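Local coordinates for protein lysin (Bacillus phage PBC5, PDB 6ILU) that is the cell-wall-binding part of a phage endolysin, built from SH3b-type beta folds, and probably docks the enzyme on the bacterial envelope, at residues E8-G13 and P45-A50; V25-R30 and G38-K43; Y80-K85 and V135-K140; D96-N101 and N116-Y121. All coordinates share one frame; numbering follows the deposited sequence.

Interaction 1 (E8-G13 and P45-A50); sequences EPEGIG and PYKVFA. With EDO (1,2-ethanediol), chain J.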
loop_
_atom_site.group_PDB
_atom_site.type_symbol
_atom_site.label_atom_id
_atom_site.label_comp_id
_atom_site.label_asym_id
_atom_site.label_seq_id
_atom_site.Cartn_x
_atom_site.Cartn_y
_atom_site.Cartn_z
ATOM N N GLU A 8 -2.578 -7.880 9.546
ATOM C CA GLU A 8 -3.083 -8.407 8.274
ATOM C C GLU A 8 -1.960 -9.171 7.583
ATOM O O GLU A 8 -0.900 -8.619 7.309
ATOM C CB GLU A 8 -3.589 -7.272 7.370
ATOM C CG GLU A 8 -4.807 -6.524 7.906
ATOM C CD GLU A 8 -6.069 -7.373 7.850
ATOM O OE1 GLU A 8 -6.077 -8.393 7.119
ATOM O OE2 GLU A 8 -7.055 -7.013 8.537
ATOM N N PRO A 9 -2.184 -10.450 7.267
ATOM C CA PRO A 9 -1.069 -11.212 6.708
ATOM C C PRO A 9 -0.703 -10.843 5.273
ATOM O O PRO A 9 0.406 -11.173 4.840
ATOM C CB PRO A 9 -1.567 -12.658 6.782
ATOM C CG PRO A 9 -3.031 -12.559 6.832
ATOM C CD PRO A 9 -3.347 -11.292 7.567
ATOM N N GLU A 10 -1.596 -10.187 4.524
ATOM C CA GLU A 10 -1.254 -9.816 3.155
ATOM C C GLU A 10 -1.885 -8.463 2.889
ATOM O O GLU A 10 -2.842 -8.099 3.577
ATOM C CB GLU A 10 -1.760 -10.811 2.122
ATOM C CG GLU A 10 -3.266 -11.010 2.153
ATOM C CD GLU A 10 -3.780 -12.020 1.094
ATOM O OE1 GLU A 10 -2.949 -12.626 0.362
ATOM O OE2 GLU A 10 -5.026 -12.180 1.001
ATOM N N GLY A 11 -1.366 -7.749 1.903
ATOM C CA GLY A 11 -2.024 -6.509 1.473
ATOM C C GLY A 11 -1.559 -5.255 2.170
ATOM O O GLY A 11 -0.929 -5.311 3.234
ATOM N N ILE A 12 -1.952 -4.110 1.601
ATOM C CA ILE A 12 -1.615 -2.816 2.192
ATOM C C ILE A 12 -2.836 -1.916 2.344
ATOM O O ILE A 12 -2.711 -0.778 2.805
ATOM C CB ILE A 12 -0.544 -2.086 1.382
ATOM C CG1 ILE A 12 -0.984 -1.917 -0.090
ATOM C CG2 ILE A 12 0.824 -2.850 1.446
ATOM C CD1 ILE A 12 -0.070 -0.930 -0.892
ATOM N N GLY A 13 -4.029 -2.383 1.952
ATOM C CA GLY A 13 -5.215 -1.538 2.125
ATOM C C GLY A 13 -6.411 -2.185 1.430
ATOM O O GLY A 13 -6.280 -3.296 0.891
ATOM N N PRO A 45 -15.625 -4.190 -2.139
ATOM C CA PRO A 45 -14.257 -3.848 -1.709
ATOM C C PRO A 45 -13.213 -4.833 -2.277
ATOM O O PRO A 45 -13.466 -6.042 -2.292
ATOM C CB PRO A 45 -14.327 -3.955 -0.181
ATOM C CG PRO A 45 -15.769 -3.824 0.166
ATOM C CD PRO A 45 -16.531 -4.429 -1.001
ATOM N N TYR A 46 -12.069 -4.315 -2.740
ATOM C CA TYR A 46 -10.983 -5.137 -3.259
ATOM C C TYR A 46 -9.720 -4.909 -2.443
ATOM O O TYR A 46 -9.342 -3.768 -2.235
ATOM C CB TYR A 46 -10.700 -4.803 -4.725
ATOM C CG TYR A 46 -11.827 -5.229 -5.665
ATOM C CD1 TYR A 46 -11.955 -6.548 -6.057
ATOM C CD2 TYR A 46 -12.746 -4.291 -6.142
ATOM C CE1 TYR A 46 -12.982 -6.952 -6.922
ATOM C CE2 TYR A 46 -13.793 -4.673 -7.001
ATOM C CZ TYR A 46 -13.891 -6.008 -7.388
ATOM O OH TYR A 46 -14.926 -6.376 -8.223
ATOM N N LYS A 47 -9.053 -5.988 -2.018
ATOM C CA LYS A 47 -7.781 -5.843 -1.319
ATOM C C LYS A 47 -6.707 -5.280 -2.264
ATOM O O LYS A 47 -6.650 -5.629 -3.445
ATOM C CB LYS A 47 -7.318 -7.184 -0.730
ATOM C CG LYS A 47 -6.082 -7.019 0.216
ATOM C CD LYS A 47 -5.817 -8.304 1.050
ATOM C CE LYS A 47 -6.997 -8.612 1.964
ATOM N NZ LYS A 47 -6.789 -9.911 2.671
ATOM N N VAL A 48 -5.909 -4.348 -1.752
ATOM C CA VAL A 48 -4.805 -3.749 -2.493
ATOM C C VAL A 48 -3.507 -4.454 -2.076
ATOM O O VAL A 48 -3.211 -4.571 -0.868
ATOM C CB VAL A 48 -4.685 -2.260 -2.150
ATOM C CG1 VAL A 48 -3.468 -1.656 -2.822
ATOM C CG2 VAL A 48 -5.991 -1.494 -2.600
ATOM N N PHE A 49 -2.730 -4.894 -3.067
ATOM C CA PHE A 49 -1.513 -5.631 -2.775
ATOM C C PHE A 49 -0.233 -4.823 -2.951
ATOM O O PHE A 49 0.787 -5.185 -2.336
ATOM C CB PHE A 49 -1.468 -6.916 -3.636
ATOM C CG PHE A 49 -2.557 -7.862 -3.258
ATOM C CD1 PHE A 49 -3.726 -7.912 -3.979
ATOM C CD2 PHE A 49 -2.451 -8.614 -2.093
ATOM C CE1 PHE A 49 -4.771 -8.734 -3.565
ATOM C CE2 PHE A 49 -3.484 -9.470 -1.675
ATOM C CZ PHE A 49 -4.660 -9.514 -2.406
ATOM N N ALA A 50 -0.271 -3.771 -3.749
ATOM C CA ALA A 50 0.911 -2.949 -4.014
ATOM C C ALA A 50 0.483 -1.593 -4.492
ATOM O O ALA A 50 -0.637 -1.419 -5.001
ATOM C CB ALA A 50 1.839 -3.594 -5.066
HETATM C C1 EDO J . 1.998 -8.599 0.988
HETATM O O1 EDO J . 0.738 -9.260 0.790
HETATM C C2 EDO J . 2.099 -7.612 -0.165
HETATM O O2 EDO J . 0.961 -6.749 -0.056
HETATM O O HOH W 1 -4.897 -9.303 4.801
#
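Lys47 leaves its strand with CG anti to the backbone N (chi1 -171°) and runs out along Glu10 and Gly11. Its CG passes the carbonyl oxygen of Gly13, CD lies against Glu10 CG and near Gly11 CA, and a bend at chi3 (-62°) brings NZ round to Glu10. The two side chains cross at about a right angle, and NZ makes a weak salt-bridge bond to Glu10 OE2 (3.3 Å). A water accepts from the same NZ and donates to Glu10 O and Glu8 OE1. Beneath this polar tip the incoming chain joins an antiparallel SH3b-type sheet. Ile12 N donates to Val48 O (2.8 Å), nearly along the C=O axis, and Val48 N returns a bond to Gly13 O at 2.9 Å. Glycine at position 11 lets the backbone come close, with Gly11 CA 3.3 Å from Val48 O. Ile12 CG1 packs on Val48 CG1 at 3.7 Å; the carboxylate carbon CD of Glu10 meets the edge of the Phe49 ring at CE2, the two planes 78° apart.

Interaction 2 (V25-R30 and G38-K43); sequences VNLYER and GNITKK. With SO4 (sulfate ion), chain E.
Strands 25-29 and 38-40 run antiparallel, their short axes 4.4 Å apart at closest approach and their directions 139° apart, a marked twist. Two hydrogen-bonded pairs, Val25 with Ile40 and Leu27 with Gly38, flank the non-hydrogen-bonded pair Asn26 with Asn39. The straightest link is Ile40 N to Val25 O, 2.9 Å with 178° at the hydrogen. This is a two-stranded beta hairpin at the surface, an excursion between strands 13-17 and 46-52 of the larger sheet. On one face Asn39 ND2 reaches across to Asn26 OD1 at 3.1 Å; the oxygen lies in the Asn39 amide plane, but the donor stands above the Asn26 carbonyl plane, with the two amides 49° apart. The other face is apolar. Leu27 CG and both its methyls straddle the end of Ile40: Leu27 CD1 touches Ile40 CG1 at 3.6 Å and Leu27 CD2 touches Ile40 CD1 at 3.7 Å. Just past the strand, Thr41 N donates to sulfate O1 at 2.9 Å.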
loop_
_atom_site.group_PDB
_atom_site.type_symbol
_atom_site.label_atom_id
_atom_site.label_comp_id
_atom_site.label_asym_id
_atom_site.label_seq_id
_atom_site.Cartn_x
_atom_site.Cartn_y
_atom_site.Cartn_z
ATOM N N VAL A 25 -14.448 0.203 -14.154
ATOM C CA VAL A 25 -13.178 0.830 -13.827
ATOM C C VAL A 25 -12.083 0.043 -14.526
ATOM O O VAL A 25 -12.034 -1.182 -14.378
ATOM C CB VAL A 25 -12.901 0.833 -12.331
ATOM C CG1 VAL A 25 -11.509 1.401 -12.066
ATOM C CG2 VAL A 25 -13.973 1.605 -11.609
ATOM N N ASN A 26 -11.207 0.725 -15.268
ATOM C CA ASN A 26 -10.208 0.015 -16.070
ATOM C C ASN A 26 -9.044 -0.517 -15.256
ATOM O O ASN A 26 -8.622 0.092 -14.273
ATOM C CB ASN A 26 -9.657 0.912 -17.171
ATOM C CG ASN A 26 -10.739 1.373 -18.116
ATOM O OD1 ASN A 26 -11.576 0.587 -18.521
ATOM N ND2 ASN A 26 -10.770 2.664 -18.407
ATOM N N LEU A 27 -8.578 -1.692 -15.680
ATOM C CA LEU A 27 -7.372 -2.313 -15.139
ATOM C C LEU A 27 -6.310 -2.298 -16.221
ATOM O O LEU A 27 -6.632 -2.387 -17.423
ATOM C CB LEU A 27 -7.605 -3.765 -14.693
ATOM C CG LEU A 27 -8.623 -3.978 -13.584
ATOM C CD1 LEU A 27 -8.789 -5.453 -13.275
ATOM C CD2 LEU A 27 -8.252 -3.177 -12.325
ATOM N N TYR A 28 -5.054 -2.266 -15.769
ATOM C CA TYR A 28 -3.909 -2.038 -16.626
ATOM C C TYR A 28 -2.733 -2.915 -16.251
ATOM O O TYR A 28 -2.613 -3.406 -15.101
ATOM C CB TYR A 28 -3.432 -0.587 -16.510
ATOM C CG TYR A 28 -4.435 0.442 -16.973
ATOM C CD1 TYR A 28 -4.477 0.838 -18.298
ATOM C CD2 TYR A 28 -5.338 0.998 -16.077
ATOM C CE1 TYR A 28 -5.408 1.799 -18.738
ATOM C CE2 TYR A 28 -6.300 1.930 -16.519
ATOM C CZ TYR A 28 -6.298 2.332 -17.837
ATOM O OH TYR A 28 -7.220 3.262 -18.271
ATOM N N GLU A 29 -1.832 -3.100 -17.213
ATOM C CA GLU A 29 -0.474 -3.537 -16.863
ATOM C C GLU A 29 0.492 -2.364 -17.107
ATOM O O GLU A 29 0.097 -1.338 -17.695
ATOM C CB GLU A 29 -0.063 -4.780 -17.671
ATOM C CG GLU A 29 -0.079 -4.578 -19.138
ATOM C CD GLU A 29 0.227 -5.874 -19.895
ATOM O OE1 GLU A 29 1.361 -6.360 -19.798
ATOM O OE2 GLU A 29 -0.664 -6.398 -20.589
ATOM N N ARG A 30 1.734 -2.486 -16.606
ATOM C CA ARG A 30 2.809 -1.496 -16.873
ATOM C C ARG A 30 2.487 -0.115 -16.272
ATOM O O ARG A 30 2.220 0.872 -16.978
ATOM C CB ARG A 30 3.091 -1.358 -18.402
ATOM C CG ARG A 30 4.445 -0.672 -18.657
ATOM C CD ARG A 30 4.879 -0.679 -20.109
ATOM N NE ARG A 30 4.008 0.224 -20.873
ATOM C CZ ARG A 30 4.103 0.407 -22.185
ATOM N NH1 ARG A 30 5.027 -0.247 -22.904
ATOM N NH2 ARG A 30 3.271 1.256 -22.801
ATOM N N GLY A 38 -8.120 -4.678 -18.853
ATOM C CA GLY A 38 -9.508 -5.087 -18.761
ATOM C C GLY A 38 -10.320 -4.109 -17.965
ATOM O O GLY A 38 -9.891 -2.993 -17.802
ATOM N N ASN A 39 -11.442 -4.572 -17.425
ATOM C CA ASN A 39 -12.506 -3.728 -16.913
ATOM C C ASN A 39 -13.244 -4.390 -15.720
ATOM O O ASN A 39 -13.723 -5.515 -15.866
ATOM C CB ASN A 39 -13.461 -3.467 -18.095
ATOM C CG ASN A 39 -14.467 -2.411 -17.815
ATOM O OD1 ASN A 39 -15.641 -2.705 -17.649
ATOM N ND2 ASN A 39 -14.018 -1.159 -17.753
ATOM N N ILE A 40 -13.347 -3.721 -14.566
ATOM C CA ILE A 40 -14.084 -4.235 -13.393
ATOM C C ILE A 40 -15.428 -3.502 -13.231
ATOM O O ILE A 40 -15.409 -2.288 -13.033
ATOM C CB ILE A 40 -13.346 -4.000 -12.046
ATOM C CG1 ILE A 40 -12.005 -4.693 -11.957
ATOM C CG2 ILE A 40 -14.176 -4.513 -10.865
ATOM C CD1 ILE A 40 -11.322 -4.298 -10.638
ATOM N N THR A 41 -16.550 -4.210 -13.247
ATOM C CA THR A 41 -17.855 -3.553 -13.151
ATOM C C THR A 41 -18.532 -3.910 -11.831
ATOM O O THR A 41 -19.495 -3.273 -11.430
ATOM C CB THR A 41 -18.795 -3.940 -14.322
ATOM O OG1 THR A 41 -18.840 -5.373 -14.451
ATOM C CG2 THR A 41 -18.313 -3.322 -15.635
ATOM N N LYS A 42 -18.030 -4.942 -11.157
ATOM C CA LYS A 42 -18.645 -5.394 -9.910
ATOM C C LYS A 42 -18.101 -4.585 -8.774
ATOM O O LYS A 42 -16.935 -4.731 -8.411
ATOM C CB LYS A 42 -18.363 -6.890 -9.653
ATOM C CG LYS A 42 -19.068 -7.463 -8.437
ATOM C CD LYS A 42 -20.573 -7.404 -8.655
ATOM C CE LYS A 42 -21.378 -8.131 -7.580
ATOM N NZ LYS A 42 -22.848 -8.023 -7.898
ATOM N N LYS A 43 -18.930 -3.734 -8.198
ATOM C CA LYS A 43 -18.461 -2.883 -7.127
ATOM C C LYS A 43 -18.549 -3.574 -5.772
ATOM O O LYS A 43 -19.627 -3.726 -5.207
ATOM C CB LYS A 43 -19.275 -1.588 -7.089
ATOM C CG LYS A 43 -18.795 -0.647 -6.010
ATOM C CD LYS A 43 -19.571 0.658 -6.151
ATOM C CE LYS A 43 -19.169 1.611 -5.046
ATOM N NZ LYS A 43 -19.671 2.977 -5.223
HETATM S S SO4 E . -15.433 -8.085 -12.587
HETATM O O1 SO4 E . -16.392 -7.093 -13.070
HETATM O O2 SO4 E . -14.281 -8.129 -13.487
HETATM O O3 SO4 E . -16.058 -9.405 -12.543
HETATM O O4 SO4 E . -14.993 -7.716 -11.241
#

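Interaction 3 (Y80-K85 and V135-K140); sequences YKVRSK and VTITAK. With EDO (1,2-ethanediol), chain K; SO4 (sulfate ion), chain G; SO4 (sulfate ion), chain D.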
loop_
_atom_site.group_PDB
_atom_site.type_symbol
_atom_site.label_atom_id
_atom_site.label_comp_id
_atom_site.label_asym_id
_atom_site.label_seq_id
_atom_site.Cartn_x
_atom_site.Cartn_y
_atom_site.Cartn_z
ATOM N N TYR A 80 -4.023 0.185 5.096
ATOM C CA TYR A 80 -3.604 -0.441 6.336
ATOM C C TYR A 80 -2.701 0.526 7.107
ATOM O O TYR A 80 -1.935 1.291 6.527
ATOM C CB TYR A 80 -2.888 -1.758 6.052
ATOM C CG TYR A 80 -3.805 -2.860 5.559
ATOM C CD1 TYR A 80 -5.195 -2.707 5.537
ATOM C CD2 TYR A 80 -3.259 -4.078 5.134
ATOM C CE1 TYR A 80 -6.012 -3.743 5.121
ATOM C CE2 TYR A 80 -4.052 -5.090 4.708
ATOM C CZ TYR A 80 -5.430 -4.926 4.690
ATOM O OH TYR A 80 -6.223 -5.963 4.253
ATOM N N LYS A 81 -2.843 0.507 8.433
ATOM C CA LYS A 81 -2.139 1.421 9.328
ATOM C C LYS A 81 -0.999 0.697 10.035
ATOM O O LYS A 81 -1.171 -0.424 10.571
ATOM C CB LYS A 81 -3.112 2.011 10.374
ATOM C CG LYS A 81 -4.328 2.635 9.712
ATOM C CD LYS A 81 -3.948 3.936 9.061
ATOM C CE LYS A 81 -5.157 4.541 8.341
ATOM N NZ LYS A 81 -4.841 5.881 7.821
ATOM N N VAL A 82 0.159 1.366 10.037
ATOM C CA VAL A 82 1.389 0.795 10.587
ATOM C C VAL A 82 1.727 1.501 11.886
ATOM O O VAL A 82 1.836 2.733 11.909
ATOM C CB VAL A 82 2.562 0.926 9.563
ATOM C CG1 VAL A 82 3.847 0.235 10.096
ATOM C CG2 VAL A 82 2.165 0.292 8.177
ATOM N N ARG A 83 1.876 0.732 12.972
ATOM C CA ARG A 83 2.196 1.327 14.278
ATOM C C ARG A 83 3.322 0.568 14.920
ATOM O O ARG A 83 3.347 -0.652 14.847
ATOM C CB ARG A 83 0.986 1.309 15.189
ATOM C CG ARG A 83 -0.145 2.230 14.737
ATOM C CD ARG A 83 -1.342 1.991 15.667
ATOM N NE ARG A 83 -2.509 2.793 15.308
ATOM C CZ ARG A 83 -3.477 2.379 14.495
ATOM N NH1 ARG A 83 -3.415 1.174 13.929
ATOM N NH2 ARG A 83 -4.517 3.181 14.244
ATOM N N SER A 84 4.252 1.273 15.548
ATOM C CA SER A 84 5.266 0.583 16.377
ATOM C C SER A 84 4.634 -0.354 17.413
ATOM O O SER A 84 3.574 -0.048 17.993
ATOM C CB SER A 84 6.159 1.610 17.101
ATOM O OG SER A 84 7.089 0.948 17.942
ATOM N N LYS A 85 5.306 -1.480 17.678
ATOM C CA LYS A 85 4.901 -2.343 18.784
ATOM C C LYS A 85 5.396 -1.798 20.126
ATOM O O LYS A 85 5.001 -2.298 21.167
ATOM C CB LYS A 85 5.436 -3.782 18.611
ATOM C CG LYS A 85 4.783 -4.572 17.479
ATOM C CD LYS A 85 5.319 -6.004 17.463
ATOM C CE LYS A 85 4.655 -6.827 16.348
ATOM N NZ LYS A 85 5.306 -8.198 16.265
ATOM N N VAL A 135 6.380 -3.855 14.010
ATOM C CA VAL A 135 5.159 -3.055 13.880
ATOM C C VAL A 135 3.921 -3.916 13.780
ATOM O O VAL A 135 4.002 -5.098 13.466
ATOM C CB VAL A 135 5.221 -2.165 12.602
ATOM C CG1 VAL A 135 6.301 -1.060 12.764
ATOM C CG2 VAL A 135 5.426 -3.029 11.334
ATOM N N THR A 136 2.756 -3.327 14.059
ATOM C CA THR A 136 1.495 -3.921 13.668
ATOM C C THR A 136 1.027 -3.266 12.363
ATOM O O THR A 136 1.277 -2.070 12.129
ATOM C CB THR A 136 0.411 -3.755 14.734
ATOM O OG1 THR A 136 0.282 -2.372 15.125
ATOM C CG2 THR A 136 0.767 -4.596 16.029
ATOM N N ILE A 137 0.358 -4.057 11.523
ATOM C CA ILE A 137 -0.193 -3.581 10.245
ATOM C C ILE A 137 -1.630 -4.014 10.268
ATOM O O ILE A 137 -1.900 -5.210 10.226
ATOM C CB ILE A 137 0.516 -4.189 9.026
ATOM C CG1 ILE A 137 2.014 -3.863 9.043
ATOM C CG2 ILE A 137 -0.186 -3.763 7.671
ATOM C CD1 ILE A 137 2.844 -4.602 7.945
ATOM N N THR A 138 -2.555 -3.065 10.433
ATOM C CA THR A 138 -3.951 -3.439 10.711
ATOM C C THR A 138 -4.924 -2.634 9.839
ATOM O O THR A 138 -4.533 -1.629 9.270
ATOM C CB THR A 138 -4.312 -3.221 12.202
ATOM O OG1 THR A 138 -4.041 -1.867 12.556
ATOM C CG2 THR A 138 -3.491 -4.167 13.138
ATOM N N ALA A 139 -6.175 -3.067 9.747
ATOM C CA ALA A 139 -7.128 -2.442 8.807
ATOM C C ALA A 139 -7.473 -1.010 9.238
ATOM O O ALA A 139 -7.784 -0.161 8.395
ATOM C CB ALA A 139 -8.399 -3.288 8.680
ATOM N N LYS A 140 -7.418 -0.756 10.547
ATOM C CA LYS A 140 -7.702 0.572 11.124
ATOM C C LYS A 140 -6.623 1.005 12.121
ATOM O O LYS A 140 -5.726 0.228 12.459
ATOM C CB LYS A 140 -9.049 0.582 11.853
ATOM C CG LYS A 140 -10.269 0.301 11.006
ATOM C CD LYS A 140 -11.541 0.353 11.859
ATOM C CE LYS A 140 -12.795 0.120 11.014
ATOM N NZ LYS A 140 -14.079 0.164 11.792
ATOM O OXT LYS A 140 -6.642 2.130 12.662
HETATM C C1 EDO K . -4.265 5.319 17.347
HETATM O O1 EDO K . -2.981 4.733 17.645
HETATM C C2 EDO K . -4.079 6.504 16.418
HETATM O O2 EDO K . -4.695 6.178 15.167
HETATM S S SO4 G . 1.222 -9.195 14.991
HETATM O O1 SO4 G . 1.440 -7.880 14.387
HETATM O O2 SO4 G . 0.684 -10.146 14.009
HETATM O O3 SO4 G . 0.285 -9.052 16.105
HETATM O O4 SO4 G . 2.500 -9.696 15.493
HETATM S S SO4 D . -5.641 8.535 4.805
HETATM O O1 SO4 D . -5.890 8.120 3.422
HETATM O O2 SO4 D . -6.209 9.862 5.018
HETATM O O3 SO4 D . -4.213 8.571 5.083
HETATM O O4 SO4 D . -6.276 7.614 5.741
HETATM O O HOH W 2 -1.467 -0.984 13.427
HETATM O O HOH W 3 1.170 -1.515 17.560
#
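Strands 81-84 and 135-138 pair antiparallel within an SH3b-type sheet, bringing the C-terminal strand against the middle of the chain. Four main-chain hydrogen bonds join Lys81 to Thr138 and Arg83 to Thr136. On the buried face, Val82 CG1, anti to its backbone N, nests against Val135, 3.7 Å from CB and about as near to both methyls; Val122 of strand 121-123 packs on these side chains. One step along, Ile137 CG2 fits the corner at the root of the Tyr80 side chain, between CB and CD2, crossing it at about a right angle. The Tyr80 ring then leans over the chain bend, its CD1 3.8 Å from Ala139 CA. On the opposite face the shapes are polar. Lys81 CB and CG lie against the terminal carboxylate of Lys140, and the bend at chi2 carries the rest of the chain away. A water fills the hollow between Thr136 OG1, Thr138 OG1, Lys81 O and Arg83 NH1. Arg83 stretches from CG to NE and grips the carboxylate end-on: NH2 forms a salt bridge to OXT of Lys140, and NH1 meets a lone pair of Lys140 O at 2.9 Å, the same oxygen that takes the proton of Thr138 OG1 at 2.7 Å.

Interaction 4 (D96-N101 and N116-Y121); sequences DGPSGN and NRVGGY. With EDO (1,2-ethanediol), chain L.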
loop_
_atom_site.group_PDB
_atom_site.type_symbol
_atom_site.label_atom_id
_atom_site.label_comp_id
_atom_site.label_asym_id
_atom_site.label_seq_id
_atom_site.Cartn_x
_atom_site.Cartn_y
_atom_site.Cartn_z
ATOM N N ASP A 96 16.522 1.615 3.307
ATOM C CA ASP A 96 16.134 2.122 1.957
ATOM C C ASP A 96 15.506 1.083 1.012
ATOM O O ASP A 96 15.230 1.369 -0.178
ATOM C CB ASP A 96 17.341 2.806 1.310
ATOM C CG ASP A 96 18.419 1.848 0.814
ATOM O OD1 ASP A 96 18.362 0.635 1.058
ATOM O OD2 ASP A 96 19.368 2.343 0.162
ATOM N N GLY A 97 15.234 -0.085 1.540
ATOM C CA GLY A 97 14.461 -1.102 0.834
ATOM C C GLY A 97 14.419 -2.291 1.748
ATOM O O GLY A 97 15.070 -2.312 2.785
ATOM N N PRO A 98 13.687 -3.330 1.352
ATOM C CA PRO A 98 13.738 -4.599 2.076
ATOM C C PRO A 98 15.186 -5.094 2.197
ATOM O O PRO A 98 15.878 -5.218 1.174
ATOM C CB PRO A 98 12.923 -5.553 1.188
ATOM C CG PRO A 98 12.164 -4.682 0.295
ATOM C CD PRO A 98 12.906 -3.404 0.106
ATOM N N SER A 99 15.638 -5.361 3.419
ATOM C CA SER A 99 17.012 -5.816 3.688
ATOM C C SER A 99 18.033 -4.824 3.134
ATOM O O SER A 99 19.122 -5.196 2.710
ATOM C CB SER A 99 17.269 -7.214 3.106
ATOM O OG SER A 99 16.374 -8.155 3.680
ATOM N N GLY A 100 17.669 -3.544 3.163
ATOM C CA GLY A 100 18.512 -2.538 2.518
ATOM C C GLY A 100 19.456 -1.803 3.458
ATOM O O GLY A 100 19.806 -2.299 4.561
ATOM N N ASN A 101 19.932 -0.649 3.005
ATOM C CA ASN A 101 20.858 0.148 3.809
ATOM C C ASN A 101 20.114 0.857 4.927
ATOM O O ASN A 101 19.047 1.445 4.704
ATOM C CB ASN A 101 21.551 1.203 2.935
ATOM C CG ASN A 101 22.337 0.590 1.835
ATOM O OD1 ASN A 101 23.130 -0.312 2.089
ATOM N ND2 ASN A 101 22.076 1.008 0.588
ATOM N N ASN A 116 3.751 -0.294 0.725
ATOM C CA ASN A 116 4.123 -1.513 0.005
ATOM C C ASN A 116 4.639 -2.468 1.056
ATOM O O ASN A 116 5.043 -2.032 2.133
ATOM C CB ASN A 116 5.194 -1.248 -1.109
ATOM C CG ASN A 116 4.565 -0.963 -2.458
ATOM O OD1 ASN A 116 3.672 -1.698 -2.873
ATOM N ND2 ASN A 116 5.089 0.022 -3.205
ATOM N N ARG A 117 4.630 -3.759 0.755
ATOM C CA ARG A 117 5.170 -4.772 1.669
ATOM C C ARG A 117 5.889 -5.804 0.840
ATOM O O ARG A 117 5.293 -6.423 -0.088
ATOM C CB ARG A 117 4.065 -5.491 2.474
ATOM C CG ARG A 117 3.368 -4.680 3.497
ATOM C CD ARG A 117 2.153 -5.472 3.943
ATOM N NE ARG A 117 2.479 -6.541 4.897
ATOM C CZ ARG A 117 1.544 -7.237 5.534
ATOM N NH1 ARG A 117 0.229 -7.036 5.296
ATOM N NH2 ARG A 117 1.916 -8.151 6.430
ATOM N N VAL A 118 7.167 -6.025 1.168
ATOM C CA VAL A 118 8.058 -6.911 0.411
ATOM C C VAL A 118 9.017 -7.596 1.365
ATOM O O VAL A 118 9.679 -6.905 2.151
ATOM C CB VAL A 118 8.933 -6.129 -0.635
ATOM C CG1 VAL A 118 9.800 -7.062 -1.392
ATOM C CG2 VAL A 118 8.040 -5.303 -1.559
ATOM N N GLY A 119 9.129 -8.922 1.290
ATOM C CA GLY A 119 10.229 -9.588 1.982
ATOM C C GLY A 119 10.294 -9.391 3.480
ATOM O O GLY A 119 11.395 -9.448 4.055
ATOM N N GLY A 120 9.137 -9.222 4.111
ATOM C CA GLY A 120 9.099 -9.038 5.557
ATOM C C GLY A 120 9.334 -7.610 6.010
ATOM O O GLY A 120 9.604 -7.370 7.215
ATOM N N TYR A 121 9.263 -6.664 5.077
ATOM C CA TYR A 121 9.425 -5.243 5.400
ATOM C C TYR A 121 8.238 -4.485 4.860
ATOM O O TYR A 121 7.715 -4.844 3.802
ATOM C CB TYR A 121 10.670 -4.640 4.729
ATOM C CG TYR A 121 11.984 -5.105 5.357
ATOM C CD1 TYR A 121 12.766 -4.199 6.051
ATOM C CD2 TYR A 121 12.443 -6.405 5.170
ATOM C CE1 TYR A 121 13.975 -4.620 6.627
ATOM C CE2 TYR A 121 13.642 -6.827 5.775
ATOM C CZ TYR A 121 14.387 -5.905 6.471
ATOM O OH TYR A 121 15.587 -6.248 7.041
HETATM C C1 EDO L . 17.149 -1.624 -2.137
HETATM O O1 EDO L . 15.929 -2.352 -2.170
HETATM C C2 EDO L . 17.892 -1.979 -0.854
HETATM O O2 EDO L . 19.100 -1.197 -0.728
HETATM O O HOH W 4 14.079 -8.838 2.507
HETATM O O HOH W 5 16.858 -9.056 6.679
#
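The Tyr121 ring supports the peptide between Pro98 and Ser99 on one face. Pro98 CA makes a CH-pi contact, 4.0 Å from the ring centroid and 21° off the normal, and Ser99 N sits 3.3 Å from Tyr121 CZ, over the same face toward the phenol end. Beside the ring, Pro98 CG packs obliquely against Val118 CB at 3.7 Å. No direct hydrogen bond crosses between 96-101 and 116-121; waters link Ser99 OG to Gly119 O and to Tyr121 OH. Further out, Asp96 ties off its own loop: OD1 accepts from Asn101 N and OD2 from Asn101 ND2, both met from above the carboxylate plane. Trp129 of strand 129-131 packs against both Pro98 and Val118. Val118 and Tyr121 are held by two mutual main-chain bonds round Gly119 and Gly120, whose positive phi angles suit the tight bend. The whole is a type II turn, Gly97 to Gly100, resting on the type I' turn of a beta hairpin with a two-residue loop, between strands 116-118 and 121-123.

In the fold
From the N terminus, segment 8-13 leads into strand 13-17 and meets 45-50 in interaction 1, closing a loop that contains interaction 2, the hairpin of 25-29 and 35-40. The two touch where Tyr46 packs on Ile40. Interaction 3 opens afterwards, when 80-85 pairs with the last residues of the chain, and interaction 4 is nested inside that second loop. Interactions 1 and 3 reach one sheet and touch where Ile12 and Glu8 meet Tyr80 and Ile137. Arg117 of interaction 4 reaches back to the carbonyls of Glu8 and Gly11, joining both loops. Interaction 2 lies across the chain's centre from interactions 3 and 4, its centre about 28 Å from each of theirs.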